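Local coordinates for conserved Archaeal protein (Sulfolobus acidocaldarius, PDB 4OPC) that reduces the double bonds of geranylgeranyl chains in archaeal membrane lipid precursors, using a bound FAD cofactor, to give saturated archaeol lipids, at residues V153-T158 / I285-S290; D201-F206 / W218-G223; S308-A313 / N334-N339. All blocks are in the same frame, centred on the assembly; numbering follows the deposited sequence.

Contact 1. Residues V153-T158 / I285-S290. With FDA (dihydroflavine-adenine dinucleotide), chain B.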
loop_
_atom_site.group_PDB
_atom_site.type_symbol
_atom_site.label_atom_id
_atom_site.label_comp_id
_atom_site.label_asym_id
_atom_site.label_seq_id
_atom_site.Cartn_x
_atom_site.Cartn_y
_atom_site.Cartn_z
ATOM N N VAL A 153 23.346 3.692 4.264
ATOM C CA VAL A 153 21.920 3.473 4.491
ATOM C C VAL A 153 21.442 2.318 3.623
ATOM O O VAL A 153 21.778 2.235 2.433
ATOM C CB VAL A 153 21.065 4.726 4.145
ATOM C CG1 VAL A 153 19.612 4.527 4.580
ATOM C CG2 VAL A 153 21.623 5.976 4.792
ATOM N N VAL A 154 20.679 1.421 4.226
ATOM C CA VAL A 154 19.942 0.393 3.510
ATOM C C VAL A 154 18.502 0.885 3.371
ATOM O O VAL A 154 17.902 1.355 4.348
ATOM C CB VAL A 154 19.947 -0.945 4.270
ATOM C CG1 VAL A 154 18.917 -1.909 3.681
ATOM C CG2 VAL A 154 21.324 -1.594 4.224
ATOM N N VAL A 155 17.961 0.808 2.161
ATOM C CA VAL A 155 16.547 1.066 1.940
ATOM C C VAL A 155 15.885 -0.297 1.828
ATOM O O VAL A 155 16.166 -1.059 0.898
ATOM C CB VAL A 155 16.318 1.893 0.659
ATOM C CG1 VAL A 155 14.835 2.020 0.376
ATOM C CG2 VAL A 155 16.957 3.268 0.798
ATOM N N GLU A 156 15.059 -0.634 2.816
ATOM C CA GLU A 156 14.391 -1.924 2.877
ATOM C C GLU A 156 13.067 -1.801 2.135
ATOM O O GLU A 156 12.121 -1.180 2.617
ATOM C CB GLU A 156 14.155 -2.318 4.343
ATOM C CG GLU A 156 14.375 -3.797 4.657
ATOM C CD GLU A 156 13.164 -4.685 4.387
ATOM O OE1 GLU A 156 12.294 -4.295 3.586
ATOM O OE2 GLU A 156 13.104 -5.803 4.941
ATOM N N ALA A 157 13.020 -2.389 0.948
ATOM C CA ALA A 157 11.882 -2.270 0.052
ATOM C C ALA A 157 11.450 -3.668 -0.400
ATOM O O ALA A 157 11.125 -3.886 -1.571
ATOM C CB ALA A 157 12.253 -1.398 -1.141
ATOM N N THR A 158 11.447 -4.608 0.540
ATOM C CA THR A 158 11.251 -6.025 0.223
ATOM C C THR A 158 9.785 -6.450 0.124
ATOM O O THR A 158 9.479 -7.639 -0.012
ATOM C CB THR A 158 11.952 -6.932 1.258
ATOM O OG1 THR A 158 11.351 -6.721 2.544
ATOM C CG2 THR A 158 13.462 -6.662 1.324
ATOM N N ILE A 285 16.235 2.697 6.315
ATOM C CA ILE A 285 14.887 3.222 6.090
ATOM C C ILE A 285 14.063 2.110 5.459
ATOM O O ILE A 285 14.582 1.344 4.634
ATOM C CB ILE A 285 14.916 4.466 5.185
ATOM C CG1 ILE A 285 15.431 5.673 5.974
ATOM C CG2 ILE A 285 13.530 4.741 4.555
ATOM C CD1 ILE A 285 15.682 6.899 5.100
ATOM N N VAL A 286 12.791 2.006 5.852
ATOM C CA VAL A 286 11.880 1.002 5.330
ATOM C C VAL A 286 10.771 1.680 4.536
ATOM O O VAL A 286 10.210 2.685 4.981
ATOM C CB VAL A 286 11.262 0.201 6.493
ATOM C CG1 VAL A 286 10.326 -0.878 5.966
ATOM C CG2 VAL A 286 12.364 -0.407 7.346
ATOM N N ILE A 287 10.461 1.141 3.358
ATOM C CA ILE A 287 9.474 1.751 2.466
ATOM C C ILE A 287 8.531 0.709 1.858
ATOM O O ILE A 287 8.761 -0.506 1.966
ATOM C CB ILE A 287 10.136 2.591 1.346
ATOM C CG1 ILE A 287 11.007 1.707 0.453
ATOM C CG2 ILE A 287 10.957 3.736 1.930
ATOM C CD1 ILE A 287 11.557 2.446 -0.763
ATOM N N GLY A 288 7.459 1.180 1.227
ATOM C CA GLY A 288 6.522 0.294 0.559
ATOM C C GLY A 288 5.785 -0.654 1.490
ATOM O O GLY A 288 5.612 -0.374 2.690
ATOM N N ASP A 289 5.351 -1.786 0.944
ATOM C CA ASP A 289 4.618 -2.761 1.751
ATOM C C ASP A 289 5.405 -3.197 2.989
ATOM O O ASP A 289 4.796 -3.502 4.017
ATOM C CB ASP A 289 4.252 -4.021 0.950
ATOM C CG ASP A 289 3.107 -3.811 -0.038
ATOM O OD1 ASP A 289 2.527 -2.708 -0.096
ATOM O OD2 ASP A 289 2.786 -4.786 -0.761
ATOM N N SER A 290 6.735 -3.259 2.896
ATOM C CA SER A 290 7.534 -3.622 4.060
ATOM C C SER A 290 7.328 -2.652 5.212
ATOM O O SER A 290 7.448 -3.038 6.365
ATOM C CB SER A 290 9.011 -3.682 3.680
ATOM O OG SER A 290 9.776 -4.103 4.794
HETATM P PA FDA B . 6.723 -5.433 -4.037
HETATM O O1A FDA B . 6.285 -6.671 -3.358
HETATM O O2A FDA B . 6.025 -5.057 -5.339
HETATM O O5B FDA B . 8.274 -5.533 -4.342
HETATM C C5B FDA B . 9.175 -6.108 -3.376
HETATM C C4B FDA B . 10.386 -6.594 -4.127
HETATM O O4B FDA B . 11.401 -7.001 -3.187
HETATM C C3B FDA B . 10.139 -7.793 -5.050
HETATM O O3B FDA B . 10.467 -7.475 -6.401
HETATM C C2B FDA B . 10.990 -8.918 -4.430
HETATM O O2B FDA B . 11.537 -9.790 -5.405
HETATM C C1B FDA B . 12.073 -8.128 -3.712
HETATM N N9A FDA B . 12.724 -8.773 -2.578
HETATM C C8A FDA B . 12.128 -9.230 -1.428
HETATM N N7A FDA B . 12.974 -9.692 -0.536
HETATM C C5A FDA B . 14.212 -9.515 -1.137
HETATM C C6A FDA B . 15.525 -9.756 -0.688
HETATM N N6A FDA B . 15.822 -10.198 0.535
HETATM N N1A FDA B . 16.537 -9.418 -1.511
HETATM C C2A FDA B . 16.248 -8.935 -2.724
HETATM N N3A FDA B . 15.056 -8.628 -3.241
HETATM C C4A FDA B . 14.075 -8.919 -2.378
HETATM N N1 FDA B . -2.072 -1.177 -5.185
HETATM C C2 FDA B . -2.458 -0.183 -6.049
HETATM O O2 FDA B . -1.964 0.938 -5.996
HETATM N N3 FDA B . -3.393 -0.508 -6.996
HETATM C C4 FDA B . -4.084 -1.697 -7.114
HETATM O O4 FDA B . -4.797 -1.893 -8.095
HETATM C C4X FDA B . -3.695 -2.663 -6.160
HETATM N N5 FDA B . -4.280 -3.895 -6.196
HETATM C C5X FDA B . -3.709 -4.954 -5.521
HETATM C C6 FDA B . -4.125 -6.254 -5.768
HETATM C C7 FDA B . -3.507 -7.342 -5.172
HETATM C C7M FDA B . -3.912 -8.736 -5.576
HETATM C C8 FDA B . -2.465 -7.126 -4.258
HETATM C C8M FDA B . -1.725 -8.293 -3.646
HETATM C C9 FDA B . -2.054 -5.818 -3.989
HETATM C C9A FDA B . -2.648 -4.734 -4.625
HETATM N N10 FDA B . -2.232 -3.401 -4.409
HETATM C C10 FDA B . -2.671 -2.408 -5.258
HETATM C "C1'" FDA B . -1.093 -3.082 -3.512
HETATM C "C2'" FDA B . 0.205 -2.904 -4.322
HETATM O "O2'" FDA B . 0.346 -3.953 -5.285
HETATM C "C3'" FDA B . 1.422 -2.930 -3.393
HETATM O "O3'" FDA B . 1.162 -2.065 -2.296
HETATM C "C4'" FDA B . 2.738 -2.455 -4.023
HETATM O "O4'" FDA B . 2.974 -3.081 -5.284
HETATM C "C5'" FDA B . 3.907 -2.696 -3.097
HETATM O "O5'" FDA B . 5.139 -2.338 -3.756
HETATM P P FDA B . 6.530 -2.659 -3.054
HETATM O O1P FDA B . 7.579 -2.160 -3.959
HETATM O O2P FDA B . 6.548 -2.187 -1.608
HETATM O O3P FDA B . 6.576 -4.255 -2.947
#

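Contact 2. Residues D201-F206 / W218-G223. With PGT ((1S)-2-{[{[(2R)-2,3-dihydroxypropyl]oxy}(hydroxy)phosphoryl]oxy}-1-[(palmitoyloxy)methyl]ethyl stearate), chain C.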
loop_
_atom_site.group_PDB
_atom_site.type_symbol
_atom_site.label_atom_id
_atom_site.label_comp_id
_atom_site.label_asym_id
_atom_site.label_seq_id
_atom_site.Cartn_x
_atom_site.Cartn_y
_atom_site.Cartn_z
ATOM N N ASP A 201 -13.672 3.040 -19.010
ATOM C CA ASP A 201 -12.810 3.990 -18.309
ATOM C C ASP A 201 -13.103 4.080 -16.806
ATOM O O ASP A 201 -12.465 4.850 -16.091
ATOM C CB ASP A 201 -12.854 5.380 -18.964
ATOM C CG ASP A 201 -14.267 5.946 -19.080
ATOM O OD1 ASP A 201 -15.243 5.169 -19.166
ATOM O OD2 ASP A 201 -14.392 7.190 -19.117
ATOM N N TYR A 202 -14.041 3.270 -16.326
ATOM C CA TYR A 202 -14.341 3.232 -14.901
ATOM C C TYR A 202 -13.986 1.890 -14.274
ATOM O O TYR A 202 -14.386 0.835 -14.779
ATOM C CB TYR A 202 -15.821 3.559 -14.650
ATOM C CG TYR A 202 -16.104 5.040 -14.729
ATOM C CD1 TYR A 202 -16.210 5.680 -15.957
ATOM C CD2 TYR A 202 -16.231 5.803 -13.574
ATOM C CE1 TYR A 202 -16.451 7.043 -16.032
ATOM C CE2 TYR A 202 -16.472 7.167 -13.641
ATOM C CZ TYR A 202 -16.578 7.777 -14.870
ATOM O OH TYR A 202 -16.816 9.129 -14.933
ATOM N N LEU A 203 -13.241 1.933 -13.173
ATOM C CA LEU A 203 -13.038 0.747 -12.351
ATOM C C LEU A 203 -14.339 0.390 -11.649
ATOM O O LEU A 203 -15.175 1.262 -11.395
ATOM C CB LEU A 203 -11.990 1.017 -11.283
ATOM C CG LEU A 203 -10.645 1.548 -11.775
ATOM C CD1 LEU A 203 -9.738 1.754 -10.580
ATOM C CD2 LEU A 203 -10.013 0.606 -12.802
ATOM N N ARG A 204 -14.511 -0.892 -11.339
ATOM C CA ARG A 204 -15.657 -1.328 -10.550
ATOM C C ARG A 204 -15.180 -1.981 -9.271
ATOM O O ARG A 204 -14.315 -2.849 -9.290
ATOM C CB ARG A 204 -16.533 -2.309 -11.329
ATOM C CG ARG A 204 -16.987 -1.795 -12.683
ATOM C CD ARG A 204 -17.721 -2.877 -13.459
ATOM N NE ARG A 204 -17.804 -2.536 -14.874
ATOM C CZ ARG A 204 -18.300 -3.337 -15.810
ATOM N NH1 ARG A 204 -18.758 -4.542 -15.488
ATOM N NH2 ARG A 204 -18.338 -2.931 -17.075
ATOM N N ILE A 205 -15.763 -1.556 -8.156
ATOM C CA ILE A 205 -15.485 -2.138 -6.850
ATOM C C ILE A 205 -16.814 -2.603 -6.272
ATOM O O ILE A 205 -17.783 -1.834 -6.238
ATOM C CB ILE A 205 -14.826 -1.115 -5.911
ATOM C CG1 ILE A 205 -13.410 -0.818 -6.414
ATOM C CG2 ILE A 205 -14.780 -1.646 -4.477
ATOM C CD1 ILE A 205 -12.666 0.220 -5.585
ATOM N N PHE A 206 -16.873 -3.859 -5.841
ATOM C CA PHE A 206 -18.101 -4.459 -5.340
ATOM C C PHE A 206 -17.925 -4.803 -3.877
ATOM O O PHE A 206 -17.132 -5.682 -3.522
ATOM C CB PHE A 206 -18.423 -5.736 -6.117
ATOM C CG PHE A 206 -18.529 -5.551 -7.607
ATOM C CD1 PHE A 206 -19.741 -5.248 -8.201
ATOM C CD2 PHE A 206 -17.417 -5.721 -8.415
ATOM C CE1 PHE A 206 -19.835 -5.106 -9.583
ATOM C CE2 PHE A 206 -17.513 -5.576 -9.788
ATOM C CZ PHE A 206 -18.714 -5.266 -10.365
ATOM N N TRP A 218 -13.310 -6.749 -7.298
ATOM C CA TRP A 218 -13.104 -5.676 -8.253
ATOM C C TRP A 218 -13.073 -6.159 -9.683
ATOM O O TRP A 218 -12.816 -7.334 -9.954
ATOM C CB TRP A 218 -11.829 -4.894 -7.938
ATOM C CG TRP A 218 -10.532 -5.595 -8.239
ATOM C CD1 TRP A 218 -9.902 -5.671 -9.450
ATOM C CD2 TRP A 218 -9.674 -6.258 -7.296
ATOM N NE1 TRP A 218 -8.722 -6.368 -9.325
ATOM C CE2 TRP A 218 -8.556 -6.732 -8.013
ATOM C CE3 TRP A 218 -9.754 -6.509 -5.919
ATOM C CZ2 TRP A 218 -7.516 -7.428 -7.394
ATOM C CZ3 TRP A 218 -8.737 -7.204 -5.311
ATOM C CH2 TRP A 218 -7.624 -7.653 -6.047
ATOM N N TYR A 219 -13.307 -5.221 -10.596
ATOM C CA TYR A 219 -13.328 -5.464 -12.029
ATOM C C TYR A 219 -12.704 -4.199 -12.620
ATOM O O TYR A 219 -13.366 -3.161 -12.726
ATOM C CB TYR A 219 -14.789 -5.682 -12.464
ATOM C CG TYR A 219 -15.060 -5.950 -13.931
ATOM C CD1 TYR A 219 -15.102 -4.910 -14.850
ATOM C CD2 TYR A 219 -15.352 -7.236 -14.380
ATOM C CE1 TYR A 219 -15.398 -5.141 -16.181
ATOM C CE2 TYR A 219 -15.651 -7.480 -15.719
ATOM C CZ TYR A 219 -15.672 -6.423 -16.609
ATOM O OH TYR A 219 -15.966 -6.621 -17.941
ATOM N N PHE A 220 -11.414 -4.282 -12.948
ATOM C CA PHE A 220 -10.633 -3.125 -13.384
ATOM C C PHE A 220 -10.329 -3.296 -14.880
ATOM O O PHE A 220 -9.447 -4.088 -15.243
ATOM C CB PHE A 220 -9.298 -3.057 -12.616
ATOM C CG PHE A 220 -9.410 -2.631 -11.169
ATOM C CD1 PHE A 220 -10.615 -2.265 -10.587
ATOM C CD2 PHE A 220 -8.264 -2.579 -10.395
ATOM C CE1 PHE A 220 -10.666 -1.866 -9.254
ATOM C CE2 PHE A 220 -8.307 -2.186 -9.079
ATOM C CZ PHE A 220 -9.506 -1.822 -8.500
ATOM N N PRO A 221 -11.041 -2.561 -15.756
ATOM C CA PRO A 221 -10.789 -2.775 -17.190
ATOM C C PRO A 221 -9.392 -2.330 -17.607
ATOM O O PRO A 221 -8.909 -1.266 -17.192
ATOM C CB PRO A 221 -11.850 -1.901 -17.873
ATOM C CG PRO A 221 -12.947 -1.728 -16.820
ATOM C CD PRO A 221 -12.179 -1.651 -15.525
ATOM N N LYS A 222 -8.757 -3.162 -18.424
ATOM C CA LYS A 222 -7.450 -2.862 -19.002
ATOM C C LYS A 222 -7.564 -2.567 -20.499
ATOM O O LYS A 222 -6.553 -2.475 -21.205
ATOM C CB LYS A 222 -6.496 -4.031 -18.769
ATOM C CG LYS A 222 -5.932 -4.100 -17.352
ATOM C CD LYS A 222 -4.982 -5.283 -17.203
ATOM C CE LYS A 222 -4.213 -5.240 -15.891
ATOM N NZ LYS A 222 -3.124 -4.216 -15.908
ATOM N N GLY A 223 -8.797 -2.414 -20.970
ATOM C CA GLY A 223 -9.084 -2.164 -22.369
ATOM C C GLY A 223 -10.570 -2.370 -22.574
ATOM O O GLY A 223 -11.318 -2.524 -21.604
HETATM C C48 PGT C . -11.873 -2.898 3.485
HETATM C C47 PGT C . -10.404 -2.833 3.847
HETATM C C46 PGT C . -9.626 -3.781 2.958
HETATM C C45 PGT C . -9.891 -3.441 1.505
HETATM C C44 PGT C . -8.730 -3.876 0.635
HETATM C C43 PGT C . -9.109 -5.116 -0.154
HETATM C C42 PGT C . -7.879 -5.618 -0.877
HETATM C C41 PGT C . -7.513 -4.597 -1.925
HETATM C C40 PGT C . -6.786 -5.258 -3.069
HETATM C C39 PGT C . -7.075 -4.444 -4.310
HETATM C C38 PGT C . -6.651 -3.016 -4.086
HETATM C C37 PGT C . -7.105 -2.185 -5.263
HETATM C C36 PGT C . -6.581 -0.782 -5.076
HETATM C C35 PGT C . -7.264 0.174 -6.025
HETATM C C34 PGT C . -6.665 1.555 -5.842
HETATM C C33 PGT C . -7.508 2.621 -6.509
HETATM C C32 PGT C . -6.634 3.703 -7.115
HETATM C C31 PGT C . -6.157 4.713 -6.084
HETATM O O31 PGT C . -4.961 4.925 -6.003
HETATM O O2 PGT C . -7.053 5.395 -5.223
HETATM C C2 PGT C . -7.389 6.726 -5.568
HETATM C C1 PGT C . -6.344 7.737 -5.144
HETATM O O3P PGT C . -5.076 7.235 -4.770
HETATM P P PGT C . -4.590 7.466 -3.278
HETATM O O1P PGT C . -5.817 7.218 -2.428
HETATM O O2P PGT C . -3.473 6.509 -2.891
HETATM O O4P PGT C . -4.075 8.950 -3.018
HETATM C C4 PGT C . -4.333 10.018 -3.906
HETATM C C5 PGT C . -3.838 11.330 -3.340
HETATM O O5 PGT C . -2.901 11.899 -4.226
HETATM C C6 PGT C . -3.197 11.090 -1.994
HETATM O O6 PGT C . -1.797 11.231 -2.067
HETATM C C3 PGT C . -8.650 7.188 -4.859
HETATM O O3 PGT C . -9.805 6.486 -5.253
HETATM C C11 PGT C . -10.728 6.333 -4.200
HETATM O O11 PGT C . -10.982 7.276 -3.478
HETATM C C12 PGT C . -11.393 4.993 -3.962
HETATM C C13 PGT C . -12.647 5.160 -3.130
HETATM C C14 PGT C . -13.267 3.798 -2.895
HETATM C C15 PGT C . -12.865 3.268 -1.535
HETATM C C16 PGT C . -13.595 1.974 -1.242
HETATM C C17 PGT C . -14.237 2.075 0.125
HETATM C C18 PGT C . -15.228 0.949 0.331
HETATM C C19 PGT C . -16.074 1.233 1.557
HETATM C C20 PGT C . -17.040 2.371 1.292
HETATM C C21 PGT C . -18.461 1.895 1.518
HETATM C C22 PGT C . -19.325 3.026 2.034
HETATM C C23 PGT C . -20.486 2.438 2.805
HETATM C C24 PGT C . -21.214 3.524 3.567
HETATM C C25 PGT C . -21.317 3.142 5.027
HETATM C C26 PGT C . -20.761 4.258 5.887
#

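Contact 3. Residues S308-A313 / N334-N339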
loop_
_atom_site.group_PDB
_atom_site.type_symbol
_atom_site.label_atom_id
_atom_site.label_comp_id
_atom_site.label_asym_id
_atom_site.label_seq_id
_atom_site.Cartn_x
_atom_site.Cartn_y
_atom_site.Cartn_z
ATOM N N SER A 308 6.599 6.897 -0.456
ATOM C CA SER A 308 7.613 6.477 0.503
ATOM C C SER A 308 9.028 6.484 -0.103
ATOM O O SER A 308 9.973 6.829 0.589
ATOM C CB SER A 308 7.246 5.132 1.168
ATOM O OG SER A 308 7.360 4.032 0.273
ATOM N N GLY A 309 9.163 6.156 -1.388
ATOM C CA GLY A 309 10.461 6.231 -2.040
ATOM C C GLY A 309 10.955 7.660 -2.148
ATOM O O GLY A 309 12.153 7.933 -1.965
ATOM N N TYR A 310 10.046 8.573 -2.482
ATOM C CA TYR A 310 10.331 10.000 -2.501
ATOM C C TYR A 310 10.830 10.476 -1.132
ATOM O O TYR A 310 11.843 11.166 -1.042
ATOM C CB TYR A 310 9.081 10.766 -2.960
ATOM C CG TYR A 310 9.075 12.255 -2.679
ATOM C CD1 TYR A 310 9.576 13.154 -3.601
ATOM C CD2 TYR A 310 8.531 12.756 -1.497
ATOM C CE1 TYR A 310 9.564 14.517 -3.346
ATOM C CE2 TYR A 310 8.513 14.109 -1.234
ATOM C CZ TYR A 310 9.033 14.984 -2.162
ATOM O OH TYR A 310 9.018 16.338 -1.910
ATOM N N CYS A 311 10.126 10.103 -0.069
ATOM C CA CYS A 311 10.518 10.557 1.264
ATOM C C CYS A 311 11.840 9.938 1.686
ATOM O O CYS A 311 12.645 10.583 2.354
ATOM C CB CYS A 311 9.438 10.214 2.292
ATOM S SG CYS A 311 7.931 11.234 2.148
ATOM N N ALA A 312 12.072 8.687 1.297
ATOM C CA ALA A 312 13.342 8.052 1.611
ATOM C C ALA A 312 14.499 8.770 0.942
ATOM O O ALA A 312 15.531 9.020 1.569
ATOM C CB ALA A 312 13.323 6.590 1.203
ATOM N N ALA A 313 14.331 9.099 -0.332
ATOM C CA ALA A 313 15.381 9.802 -1.057
ATOM C C ALA A 313 15.682 11.144 -0.391
ATOM O O ALA A 313 16.853 11.523 -0.223
ATOM C CB ALA A 313 14.982 9.998 -2.498
ATOM N N ASN A 334 10.281 9.866 8.472
ATOM C CA ASN A 334 9.011 9.769 9.180
ATOM C C ASN A 334 8.203 11.045 9.039
ATOM O O ASN A 334 7.011 10.999 8.755
ATOM C CB ASN A 334 9.248 9.498 10.657
ATOM C CG ASN A 334 9.736 8.099 10.923
ATOM O OD1 ASN A 334 9.228 7.142 10.353
ATOM N ND2 ASN A 334 10.720 7.973 11.799
ATOM N N ILE A 335 8.851 12.185 9.250
ATOM C CA ILE A 335 8.147 13.463 9.170
ATOM C C ILE A 335 7.524 13.661 7.785
ATOM O O ILE A 335 6.334 13.988 7.662
ATOM C CB ILE A 335 9.084 14.633 9.474
ATOM C CG1 ILE A 335 9.779 14.446 10.831
ATOM C CG2 ILE A 335 8.316 15.951 9.402
ATOM C CD1 ILE A 335 8.835 14.194 11.975
ATOM N N CYS A 336 8.326 13.440 6.748
ATOM C CA CYS A 336 7.873 13.571 5.363
ATOM C C CYS A 336 6.736 12.603 5.072
ATOM O O CYS A 336 5.675 13.012 4.578
ATOM C CB CYS A 336 9.047 13.313 4.400
ATOM S SG CYS A 336 8.656 13.147 2.599
ATOM N N TYR A 337 6.925 11.325 5.395
ATOM C CA TYR A 337 5.905 10.341 5.042
ATOM C C TYR A 337 4.593 10.536 5.791
ATOM O O TYR A 337 3.521 10.428 5.187
ATOM C CB TYR A 337 6.402 8.893 5.189
ATOM C CG TYR A 337 5.367 7.962 4.645
ATOM C CD1 TYR A 337 5.227 7.777 3.272
ATOM C CD2 TYR A 337 4.455 7.334 5.480
ATOM C CE1 TYR A 337 4.232 6.961 2.761
ATOM C CE2 TYR A 337 3.459 6.522 4.970
ATOM C CZ TYR A 337 3.351 6.346 3.606
ATOM O OH TYR A 337 2.360 5.563 3.069
ATOM N N VAL A 338 4.665 10.813 7.089
ATOM C CA VAL A 338 3.445 11.081 7.852
ATOM C C VAL A 338 2.703 12.302 7.299
ATOM O O VAL A 338 1.480 12.261 7.145
ATOM C CB VAL A 338 3.741 11.223 9.363
ATOM C CG1 VAL A 338 2.518 11.731 10.101
ATOM C CG2 VAL A 338 4.199 9.874 9.935
ATOM N N ASN A 339 3.425 13.356 6.941
ATOM C CA ASN A 339 2.774 14.523 6.348
ATOM C C ASN A 339 2.137 14.219 4.990
ATOM O O ASN A 339 1.035 14.682 4.693
ATOM C CB ASN A 339 3.755 15.684 6.199
ATOM C CG ASN A 339 4.117 16.324 7.526
ATOM O OD1 ASN A 339 3.411 16.162 8.520
ATOM N ND2 ASN A 339 5.220 17.063 7.544
#

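Contact 1. Residues V153-T158 / I285-S290
Glu156 and Ser290 meet where two neighbouring parallel strands of a Rossmann-type FAD-binding sheet run out towards the dinucleotide. The Ser290 hydroxyl donates to Glu156 OE1 over 2.8 Å, reaching it from above the carboxylate plane. OE1 also accepts from Thr158, both from OG1, which comes in on the syn side, and from the backbone N, which lies out of the plane on the side opposite Ser290 OG. Three donors thus grip a single buried oxygen and fix the rotation of the carboxylate; the chain bends at chi2 (-85°), which turns CD out of line. The other oxygen, OE2, accepts from the amides of Phe164 and Arg165, so hydrogen bonds hold both oxygens of the carboxylate.

Behind this site the strands are joined by parallel pairing, with Val155 beside Ile285 and Glu156 beside Val286. Ile285 N donates to Val154 O, Glu156 N to Ile285 O at 2.7 Å, and Ile287 N to Glu156 O. On the face that carries Val155 and Ile285, the side chains of Val155 and Ile287 cross obliquely, and Val155 CG1 comes to 3.5 Å from Ile287 CD1, a tight fit for two methyl groups. Ile287 CG1 is folded between the backbone N and the carbonyl carbon (chi1 62°), where it also packs on Ala157 CB at 3.7 Å. Helix 302-322 covers this face through Ser308 and Ala312.

Past the paired residues both segments turn to the cofactor. Thr158 CB lies 3.4 Å from N7A of the adenine, whereas Gly288 passes close to the phosphate with positive phi, where a side chain would collide with O2P. Asp289, an FAD-binding residue, holds the cofactor twice: its backbone N donates to O2P, and its OD1 accepts from the ribityl O3' at 2.7 Å.

Contact 2. Residues D201-F206 / W218-G223
Arg204 and Tyr219 form the hydrogen-bonded pair of an antiparallel beta hairpin in the geranylgeranyl reductase catalytic region. Arg204 N donates to Tyr219 O and Tyr219 N to Arg204 O, each over 2.9 Å, with the donors tilted out of the carbonyl planes. Next along, Ile205 and Trp218 are a non-hydrogen-bonded pair, and the N-to-C directions of the two strand segments differ by 172°.

The cationic and aromatic contact lies on the face of Arg204 and Tyr219. Their side chains lie side by side and point the same way, the arginine extended from CG to NE, with guanidinium and ring planes 15° apart. Tyr219 CE1 sits over the centre of the guanidinium, 3.4 Å from Arg204 CZ, while Arg204 NH1 lies over the tyrosine ring towards its rim. The polar ends have further partners: Arg204 NH2 donates to Glu198 O, and Tyr219 OH is hydrogen-bonded to Asp256.

Apolar contacts gather round Phe220, on the side of Ile205 and Trp218. The Phe220 ring is sandwiched, with Trp218 CD1 over its centre on one side and Leu203 CD1 on the other in a CH-pi contact, 4.1 Å from the centroid. Leu203 CB adds a contact of 3.6 Å to Phe220 CD1. Back on the face of Arg204 and Tyr219, Phe206 CE2 meets Tyr219 CB at the ring edge, in plane.

Ligand contacts come from Trp218 and Phe220. Trp218 lays a face of its indole against the lipid's stearoyl chain, Trp218 CZ3 being 3.4 Å from C39, and Phe220 CZ approaches C35 of the same chain at 3.9 Å, so the hairpin lines the lipid pocket.

Within the larger mixed sheet, strand 202-206 pairs in parallel with strand 70-80, whose Ile77 and Leu79 pack on Ile205, while strand 216-221 pairs antiparallel with strand 226-234.

Contact 3. Residues S308-A313 / N334-N339
Cys311 and Cys336 are joined by a disulfide that staples two helices running roughly antiparallel, their segment axes at 153°. With Tyr337 they have the most surface buried here. The bond is 2.1 Å from Cys311 SG to Cys336 SG, with a torsion of -72° about it. The sulfurs reach it differently: Cys311 SG is anti to its carbonyl carbon, whereas Cys336 SG is anti to its backbone N (chi1 170°). The Cys336 sulfur also lies obliquely beside the Tyr310 ring, 4.0 Å from CE2.

Tyr337, next along the helix, packs beside the bridge and lies close to Tyr341, a residue that binds the phospholipid. Its CB lies 4.1 Å from Cys311 SG, and its ring atom CE1 is 3.9 Å from Ser308 CB, while its hydroxyl is hydrogen-bonded to Gln345. An alanine at Tyr337 would probably open a gap beside Ser308 and leave Gln345 OE1 without the hydroxyl that binds it.

Helix 302-322 is thus fastened to helix 332-357. It also rests on helix 16-25, where Tyr310 and Ala313 touch Gln24, and Met333 of helix 332-357 packs against Cys311 and Ala312.

Overall arrangement
The three contacts illustrate how one flavin cofactor links separate parts of a fold. Contacts 1 and 3 are neighbours, their centres 11 Å apart, and touch: Ser308 OG probably hydrogen-bonds Gly288 N at 3.0 Å, and Ala312 packs on Ile285 and Ile287. The disulfide-linked helix backs the strands that lead to the FAD-binding residues. Contact 2 lies about 30 Å, centre to centre, from each of the others, across the chain's centre, nested in sequence within the loop that contact 1 closes. FAD bridges the distance of about 12 Å between nearest atoms of contacts 1 and 2, meeting the first at its adenine, phosphate and ribityl parts and touching Trp218 and Phe220, which also line the lipid pocket.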